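Local coordinates for thioesterase domain-containing protein (PDB 4RMM) that probably hydrolyses acyl-CoA thioesters, as expected of a member of the hotdog-fold thioesterase superfamily, although its own substrate is not established, at residues A[43-48]-A[105-110]. Numbering follows the deposited sequence.
Sequences RFELPF and TLFAQC
CG of Leu-106 stands anti to its backbone N (chi1 -175°), beside the carbonyl carbon, and the CD2 branch lies over one face of the Phe-48 ring, 4.1 Å from the ring centroid and only 10° off the normal, a CH-pi contact. The two side chains run side by side in the same direction, and CB of Phe-48 comes within 3.7 Å of CB of Leu-106. In Thr-105 the hydroxyl takes the position anti to the backbone N; from there OG1 donates to Leu-46 O over 3.0 Å, rising above the carbonyl plane. Leu-46 O also accepts from Leu-106 N at 2.8 Å, so two donors grip it just before Pro-47, the centre of an inverse gamma turn. Between strands 43-46 and 106-110 the pairing is antiparallel: Phe-44 N reaches Ala-108 O at 2.8 Å in a nearly straight bond, the reciprocal Ala-108 N to Phe-44 O is more bent, and Leu-46 N to Leu-106 O is weak. This joins two neighbouring strands of the antiparallel hotdog sheet, whose central helix 67-80 packs against Phe-44 through Ala-73 and Ile-76 and against Ala-108 through Phe-69. On the other face, Glu-45 lies alongside Phe-107, with OE1 3.1 Å from CE1 and the carboxylate and ring planes 75° apart. Further along this face, Arg-43 NE and Gln-109 NE2, both donors, come doubtfully close without bonding; a shared partner probably draws them together, since Asp-37 OD2 forms a salt bridge with Arg-43 NH2 and accepts a hydrogen bond from Gln-109 NE2, while Gln-109 OE1 accepts from Arg-131.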
# COMPACT_ATOMS: atom_id res chain seq x y z
N ARG A 43 4.40 -15.10 -9.89
CA ARG A 43 5.51 -14.45 -9.20
C ARG A 43 5.70 -13.03 -9.73
O ARG A 43 5.53 -12.78 -10.92
CB ARG A 43 6.79 -15.26 -9.38
CG ARG A 43 8.00 -14.67 -8.66
CD ARG A 43 9.17 -15.63 -8.67
NE ARG A 43 8.85 -16.88 -7.99
CZ ARG A 43 9.68 -17.91 -7.91
NH1 ARG A 43 10.88 -17.84 -8.46
NH2 ARG A 43 9.31 -19.02 -7.27
N PHE A 44 6.05 -12.11 -8.83
CA PHE A 44 6.27 -10.71 -9.19
C PHE A 44 7.71 -10.25 -8.98
O PHE A 44 8.48 -10.88 -8.25
CB PHE A 44 5.35 -9.79 -8.37
CG PHE A 44 3.89 -10.00 -8.58
CD1 PHE A 44 3.24 -11.10 -8.04
CD2 PHE A 44 3.14 -9.09 -9.32
CE1 PHE A 44 1.86 -11.27 -8.21
CE2 PHE A 44 1.76 -9.26 -9.49
CZ PHE A 44 1.13 -10.36 -8.94
N GLU A 45 8.07 -9.13 -9.61
CA GLU A 45 9.41 -8.55 -9.50
C GLU A 45 9.32 -7.04 -9.44
O GLU A 45 8.44 -6.44 -10.02
CB GLU A 45 10.29 -8.99 -10.65
CG GLU A 45 10.67 -10.45 -10.62
CD GLU A 45 11.83 -10.76 -11.54
OE1 GLU A 45 12.20 -11.95 -11.66
OE2 GLU A 45 12.37 -9.81 -12.14
N LEU A 46 10.25 -6.43 -8.73
CA LEU A 46 10.19 -4.98 -8.59
C LEU A 46 11.63 -4.60 -8.51
O LEU A 46 12.40 -5.37 -7.86
CB LEU A 46 9.36 -4.67 -7.35
CG LEU A 46 9.61 -3.43 -6.48
CD1 LEU A 46 9.95 -2.22 -7.30
CD2 LEU A 46 8.40 -3.19 -5.64
N PRO A 47 12.04 -3.44 -9.10
CA PRO A 47 13.44 -3.18 -8.95
C PRO A 47 13.67 -2.40 -7.70
O PRO A 47 13.62 -1.17 -7.72
CB PRO A 47 13.72 -2.37 -10.21
CG PRO A 47 12.63 -1.38 -10.13
CD PRO A 47 11.41 -2.26 -9.72
N PHE A 48 13.89 -3.10 -6.60
CA PHE A 48 14.09 -2.45 -5.32
C PHE A 48 15.47 -1.80 -5.25
O PHE A 48 16.48 -2.47 -5.04
CB PHE A 48 13.93 -3.46 -4.18
CG PHE A 48 13.18 -2.93 -3.00
CD1 PHE A 48 12.04 -2.14 -3.19
CD2 PHE A 48 13.59 -3.21 -1.71
CE1 PHE A 48 11.34 -1.65 -2.10
CE2 PHE A 48 12.89 -2.72 -0.62
CZ PHE A 48 11.76 -1.94 -0.81
N THR A 105 16.99 -6.93 -7.07
CA THR A 105 15.58 -6.92 -7.44
C THR A 105 14.81 -7.68 -6.37
O THR A 105 15.28 -8.69 -5.84
CB THR A 105 15.34 -7.59 -8.80
OG1 THR A 105 13.93 -7.66 -9.04
CG2 THR A 105 15.93 -8.98 -8.84
N LEU A 106 13.62 -7.18 -6.05
CA LEU A 106 12.76 -7.77 -5.03
C LEU A 106 11.74 -8.71 -5.64
O LEU A 106 10.96 -8.32 -6.51
CB LEU A 106 12.05 -6.65 -4.26
CG LEU A 106 11.18 -7.08 -3.07
CD1 LEU A 106 12.09 -7.65 -1.96
CD2 LEU A 106 10.39 -5.87 -2.57
N PHE A 107 11.74 -9.96 -5.18
CA PHE A 107 10.82 -10.98 -5.66
C PHE A 107 9.64 -11.07 -4.70
O PHE A 107 9.78 -10.76 -3.51
CB PHE A 107 11.51 -12.35 -5.73
CG PHE A 107 12.64 -12.42 -6.72
CD1 PHE A 107 12.41 -12.88 -8.02
CD2 PHE A 107 13.92 -11.99 -6.38
CE1 PHE A 107 13.45 -12.92 -8.95
CE2 PHE A 107 14.96 -12.02 -7.30
CZ PHE A 107 14.72 -12.49 -8.59
N ALA A 108 8.50 -11.51 -5.20
CA ALA A 108 7.31 -11.66 -4.37
C ALA A 108 6.40 -12.72 -4.95
O ALA A 108 6.20 -12.80 -6.16
CB ALA A 108 6.55 -10.32 -4.26
N GLN A 109 5.85 -13.54 -4.07
CA GLN A 109 4.96 -14.60 -4.49
C GLN A 109 3.90 -14.85 -3.44
O GLN A 109 4.18 -14.88 -2.24
CB GLN A 109 5.75 -15.88 -4.72
CG GLN A 109 4.97 -16.93 -5.48
CD GLN A 109 5.86 -18.05 -5.99
OE1 GLN A 109 6.13 -19.01 -5.28
NE2 GLN A 109 6.32 -17.91 -7.23
N CYS A 110 2.67 -15.06 -3.90
CA CYS A 110 1.57 -15.28 -2.98
C CYS A 110 1.08 -16.70 -2.97
O CYS A 110 1.26 -17.45 -3.93
CB CYS A 110 0.39 -14.37 -3.32
SG CYS A 110 0.88 -12.77 -3.89